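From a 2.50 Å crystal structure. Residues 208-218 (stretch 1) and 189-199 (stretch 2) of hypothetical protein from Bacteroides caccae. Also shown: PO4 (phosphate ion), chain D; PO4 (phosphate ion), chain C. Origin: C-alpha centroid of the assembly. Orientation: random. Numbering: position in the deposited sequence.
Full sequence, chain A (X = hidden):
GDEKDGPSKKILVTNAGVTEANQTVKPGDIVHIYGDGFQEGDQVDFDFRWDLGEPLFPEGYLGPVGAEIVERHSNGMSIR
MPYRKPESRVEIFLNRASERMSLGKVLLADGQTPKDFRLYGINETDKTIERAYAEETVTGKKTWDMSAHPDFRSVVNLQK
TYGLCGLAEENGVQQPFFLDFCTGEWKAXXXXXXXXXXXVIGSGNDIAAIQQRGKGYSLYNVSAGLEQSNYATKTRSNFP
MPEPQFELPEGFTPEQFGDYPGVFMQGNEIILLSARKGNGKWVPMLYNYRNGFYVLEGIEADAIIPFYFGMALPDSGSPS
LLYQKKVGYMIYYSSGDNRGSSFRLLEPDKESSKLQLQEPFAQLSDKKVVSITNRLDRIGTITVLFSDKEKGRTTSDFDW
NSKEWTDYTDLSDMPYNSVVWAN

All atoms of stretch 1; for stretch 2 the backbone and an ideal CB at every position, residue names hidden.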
# COMPACT_ATOMS: atom_id res chain seq x y z
N ALA A 208 -17.24 12.84 10.51
CA ALA A 208 -18.02 13.88 9.87
C ALA A 208 -18.93 14.54 10.88
O ALA A 208 -19.08 14.05 11.99
CB ALA A 208 -18.82 13.31 8.71
N ALA A 209 -19.55 15.64 10.49
CA ALA A 209 -20.55 16.28 11.33
C ALA A 209 -21.58 16.99 10.46
O ALA A 209 -21.24 17.56 9.42
CB ALA A 209 -19.90 17.27 12.28
N ILE A 210 -22.84 16.93 10.88
CA ILE A 210 -23.91 17.66 10.22
C ILE A 210 -24.05 18.99 10.95
O ILE A 210 -24.35 19.01 12.14
CB ILE A 210 -25.23 16.86 10.23
CG1 ILE A 210 -25.04 15.52 9.49
CG2 ILE A 210 -26.34 17.66 9.56
CD1 ILE A 210 -26.13 14.50 9.74
N GLN A 211 -23.81 20.08 10.25
CA GLN A 211 -23.76 21.40 10.87
C GLN A 211 -24.53 22.43 10.06
O GLN A 211 -24.69 22.27 8.85
CB GLN A 211 -22.32 21.88 11.02
CG GLN A 211 -21.45 20.97 11.87
CD GLN A 211 -20.06 21.54 12.05
OE1 GLN A 211 -19.33 21.74 11.08
NE2 GLN A 211 -19.68 21.80 13.30
N GLN A 212 -24.98 23.47 10.74
CA GLN A 212 -25.81 24.51 10.14
C GLN A 212 -24.94 25.53 9.41
O GLN A 212 -24.51 26.52 10.00
CB GLN A 212 -26.65 25.19 11.22
CG GLN A 212 -27.65 26.19 10.68
CD GLN A 212 -28.69 26.57 11.71
OE1 GLN A 212 -28.36 26.87 12.86
NE2 GLN A 212 -29.95 26.55 11.31
N ARG A 213 -24.70 25.27 8.13
CA ARG A 213 -23.86 26.14 7.29
C ARG A 213 -24.50 27.50 7.04
O ARG A 213 -23.80 28.49 6.81
CB ARG A 213 -23.56 25.44 5.96
CG ARG A 213 -22.54 26.15 5.08
CD ARG A 213 -22.16 25.29 3.88
NE ARG A 213 -21.12 25.91 3.08
CZ ARG A 213 -20.68 25.45 1.91
NH1 ARG A 213 -21.20 24.36 1.37
NH2 ARG A 213 -19.72 26.10 1.26
N GLY A 214 -25.83 27.55 7.06
CA GLY A 214 -26.56 28.81 6.90
C GLY A 214 -28.03 28.65 7.27
O GLY A 214 -28.35 28.41 8.43
N LYS A 215 -28.90 28.77 6.28
CA LYS A 215 -30.33 28.51 6.47
C LYS A 215 -30.57 27.04 6.83
O LYS A 215 -31.46 26.73 7.62
CB LYS A 215 -31.12 28.90 5.22
CG LYS A 215 -30.84 28.03 4.00
CD LYS A 215 -31.24 28.71 2.69
CE LYS A 215 -30.74 27.92 1.48
NZ LYS A 215 -29.25 27.84 1.42
N GLY A 216 -29.77 26.15 6.25
CA GLY A 216 -29.91 24.71 6.45
C GLY A 216 -28.63 24.01 6.83
O GLY A 216 -27.61 24.65 7.15
N TYR A 217 -28.67 22.68 6.79
CA TYR A 217 -27.60 21.84 7.29
C TYR A 217 -26.78 21.21 6.17
O TYR A 217 -27.32 20.81 5.14
CB TYR A 217 -28.17 20.75 8.20
CG TYR A 217 -28.72 21.31 9.49
CD1 TYR A 217 -27.90 21.53 10.58
CD2 TYR A 217 -30.07 21.66 9.60
CE1 TYR A 217 -28.39 22.06 11.76
CE2 TYR A 217 -30.57 22.19 10.78
CZ TYR A 217 -29.72 22.39 11.85
OH TYR A 217 -30.19 22.92 13.03
N SER A 218 -25.46 21.15 6.38
CA SER A 218 -24.53 20.53 5.44
C SER A 218 -23.66 19.52 6.15
O SER A 218 -23.56 19.51 7.38
CB SER A 218 -23.63 21.59 4.80
OG SER A 218 -24.36 22.44 3.95
N UNK A 189 -12.76 21.58 16.88
CA UNK A 189 -12.61 20.95 15.57
C UNK A 189 -13.23 21.75 14.43
O UNK A 189 -12.86 21.55 13.28
CB UNK A 189 -13.23 19.55 15.60
N UNK A 190 -14.17 22.65 14.74
CA UNK A 190 -14.80 23.47 13.71
C UNK A 190 -14.27 24.90 13.77
O UNK A 190 -14.03 25.44 14.84
CB UNK A 190 -16.32 23.46 13.87
N UNK A 191 -14.08 25.49 12.60
CA UNK A 191 -13.61 26.86 12.52
C UNK A 191 -14.72 27.83 12.91
O UNK A 191 -14.51 28.71 13.74
CB UNK A 191 -13.10 27.17 11.11
N UNK A 192 -15.90 27.66 12.31
CA UNK A 192 -17.03 28.54 12.61
C UNK A 192 -17.88 27.98 13.75
O UNK A 192 -17.85 26.79 14.04
CB UNK A 192 -17.89 28.74 11.36
N UNK A 193 -18.66 28.86 14.37
CA UNK A 193 -19.54 28.50 15.47
C UNK A 193 -20.92 28.12 14.94
O UNK A 193 -21.89 28.82 15.19
CB UNK A 193 -19.65 29.65 16.47
N UNK A 194 -20.98 27.02 14.20
CA UNK A 194 -22.24 26.54 13.65
C UNK A 194 -22.76 25.39 14.50
O UNK A 194 -21.99 24.53 14.92
CB UNK A 194 -22.07 26.10 12.19
N UNK A 195 -24.06 25.38 14.76
CA UNK A 195 -24.66 24.33 15.57
C UNK A 195 -24.55 22.98 14.89
O UNK A 195 -24.74 22.87 13.68
CB UNK A 195 -26.13 24.65 15.86
N UNK A 196 -24.23 21.96 15.67
CA UNK A 196 -23.98 20.63 15.16
C UNK A 196 -25.09 19.66 15.59
O UNK A 196 -25.25 19.39 16.78
CB UNK A 196 -22.62 20.13 15.64
N UNK A 197 -25.83 19.15 14.62
CA UNK A 197 -26.85 18.13 14.87
C UNK A 197 -26.26 16.84 15.43
O UNK A 197 -26.84 16.24 16.34
CB UNK A 197 -27.61 17.83 13.58
N UNK A 198 -25.15 16.40 14.86
CA UNK A 198 -24.59 15.08 15.18
C UNK A 198 -23.21 14.89 14.58
O UNK A 198 -22.89 15.46 13.55
CB UNK A 198 -25.52 13.97 14.68
N UNK A 199 -22.40 14.08 15.25
CA UNK A 199 -21.20 13.53 14.64
C UNK A 199 -21.63 12.30 13.86
O UNK A 199 -22.62 11.65 14.20
CB UNK A 199 -20.13 13.19 15.68
P PO4 D . -18.35 28.69 3.69
O1 PO4 D . -17.27 28.88 4.74
O2 PO4 D . -17.81 27.95 2.49
O3 PO4 D . -19.51 27.91 4.26
O4 PO4 D . -18.80 30.06 3.26
P PO4 C . -19.24 25.06 -2.19
O1 PO4 C . -18.41 26.29 -1.88
O2 PO4 C . -18.73 24.38 -3.44
O3 PO4 C . -19.16 24.09 -1.05
O4 PO4 C . -20.69 25.46 -2.35

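Position 189 points its CA-to-CB bond toward stretch 1, but nothing of that stretch lies within 5.5 Å of the ideal CB, so the visible atoms set little constraint; the residue is Leu 189. At position 190 the ideal CB lies 3.8 Å from Gln 211 NE2, and the carboxamide end of that glutamine offers both a donor and an acceptor. A short polar side chain such as serine, threonine or asparagine would suit. The residue is Ser 190: Gln 211 NE2 donates to Ser 190 OG at 2.8 Å, and a water joins the same hydroxyl to Gln 211 OE1, 2.8 Å from each.

Positions 191, 192 and 193 have no part of stretch 1 near their CB atoms and would admit many side chains. They are Phe 191, Tyr 192 and Asp 193.

Position 194 points toward stretch 1, its ideal CB 3.3 Å from Gln 212 O. A flat or extended side chain could lie along the turning backbone. Tyr 194 does so, one ring face covered by the carbonyls of Gln 212 and Arg 213, with Gln 212 O 3.2 Å from Tyr 194 CG.

At 195 the CB points sideways, 4.3 Å from Gln 212 OE1, so polar or small residues fit. The residue is Asn 195, whose ND2 stands 4.2 Å from Tyr 217 OH while its OD1 is hydrogen-bonded elsewhere in the structure; its carbonyl O accepts from Gln 212 N at 3.0 Å, and Asn 195 N donates to a water that in turn donates to Gln 212 OE1.

Position 196 faces Gln 211 in a non-hydrogen-bonded antiparallel pair, on the same sheet face as Ala 209. A small beta-branched residue, valine or threonine, would fit, and a hydroxyl could accept from the glutamine amide. Thr 196 does this, Gln 211 NE2 lying 3.0 Å from Thr 196 OG1, while Thr 196 CG2 approaches Ala 209 CB at 3.9 Å.

Position 197 points toward Ile 210 and the Tyr 217 ring, favouring leucine, isoleucine or methionine. Leu 197 sets its CG over the ring face, 4.0 Å from the Tyr 217 centroid, and its CD1 3.8 Å from Ile 210 CG2.

At 198 the ideal CB is 5.0 Å from Ile 210 CD1; small or medium apolar residues suit, and Ala 198 serves mainly through its carbonyl O, which accepts from Ile 210 N at 3.0 Å. Position 199 pairs with Ala 209, whose small methyl leaves room for an aliphatic chain; Leu 199 CD2 reaches Ala 209 CB at 4.0 Å.

Stretch 2 189-199: LSFYDYNTLAL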
# COMPACT_ATOMS: atom_id res chain seq x y z
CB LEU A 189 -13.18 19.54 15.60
CG LEU A 189 -12.42 18.54 16.48
CD1 LEU A 189 -13.11 17.19 16.49
CD2 LEU A 189 -10.98 18.39 16.02
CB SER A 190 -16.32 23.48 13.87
OG SER A 190 -16.87 22.23 13.46
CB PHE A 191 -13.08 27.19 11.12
CG PHE A 191 -12.38 28.51 11.05
CD1 PHE A 191 -11.09 28.64 11.53
CD2 PHE A 191 -13.02 29.63 10.54
CE1 PHE A 191 -10.45 29.86 11.49
CE2 PHE A 191 -12.38 30.85 10.49
CZ PHE A 191 -11.09 30.97 10.97
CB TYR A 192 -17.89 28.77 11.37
CG TYR A 192 -17.23 29.60 10.29
CD1 TYR A 192 -16.82 30.91 10.53
CD2 TYR A 192 -17.03 29.08 9.01
CE1 TYR A 192 -16.22 31.67 9.53
CE2 TYR A 192 -16.43 29.83 8.01
CZ TYR A 192 -16.03 31.12 8.28
OH TYR A 192 -15.43 31.85 7.28
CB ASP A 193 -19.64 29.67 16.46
CG ASP A 193 -18.31 30.00 17.11
OD1 ASP A 193 -17.77 29.16 17.85
OD2 ASP A 193 -17.79 31.12 16.87
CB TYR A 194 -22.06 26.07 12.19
CG TYR A 194 -21.65 27.16 11.20
CD1 TYR A 194 -22.00 28.50 11.39
CD2 TYR A 194 -20.94 26.84 10.04
CE1 TYR A 194 -21.64 29.48 10.48
CE2 TYR A 194 -20.58 27.82 9.12
CZ TYR A 194 -20.93 29.14 9.34
OH TYR A 194 -20.57 30.13 8.45
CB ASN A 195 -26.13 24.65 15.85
CG ASN A 195 -26.76 23.69 16.85
OD1 ASN A 195 -26.24 23.50 17.95
ND2 ASN A 195 -27.87 23.08 16.47
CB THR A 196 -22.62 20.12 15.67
OG1 THR A 196 -21.63 21.12 15.43
CG2 THR A 196 -22.23 18.82 14.98
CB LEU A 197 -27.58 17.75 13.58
CG LEU A 197 -28.69 18.65 13.06
CD1 LEU A 197 -29.36 17.95 11.88
CD2 LEU A 197 -29.71 18.95 14.14
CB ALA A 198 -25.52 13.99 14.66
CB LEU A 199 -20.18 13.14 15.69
CG LEU A 199 -19.58 14.27 16.52
CD1 LEU A 199 -18.54 13.70 17.47
CD2 LEU A 199 -18.96 15.33 15.62
O HOH W 1 -16.70 22.50 10.64
O HOH W 2 -25.74 27.57 13.41
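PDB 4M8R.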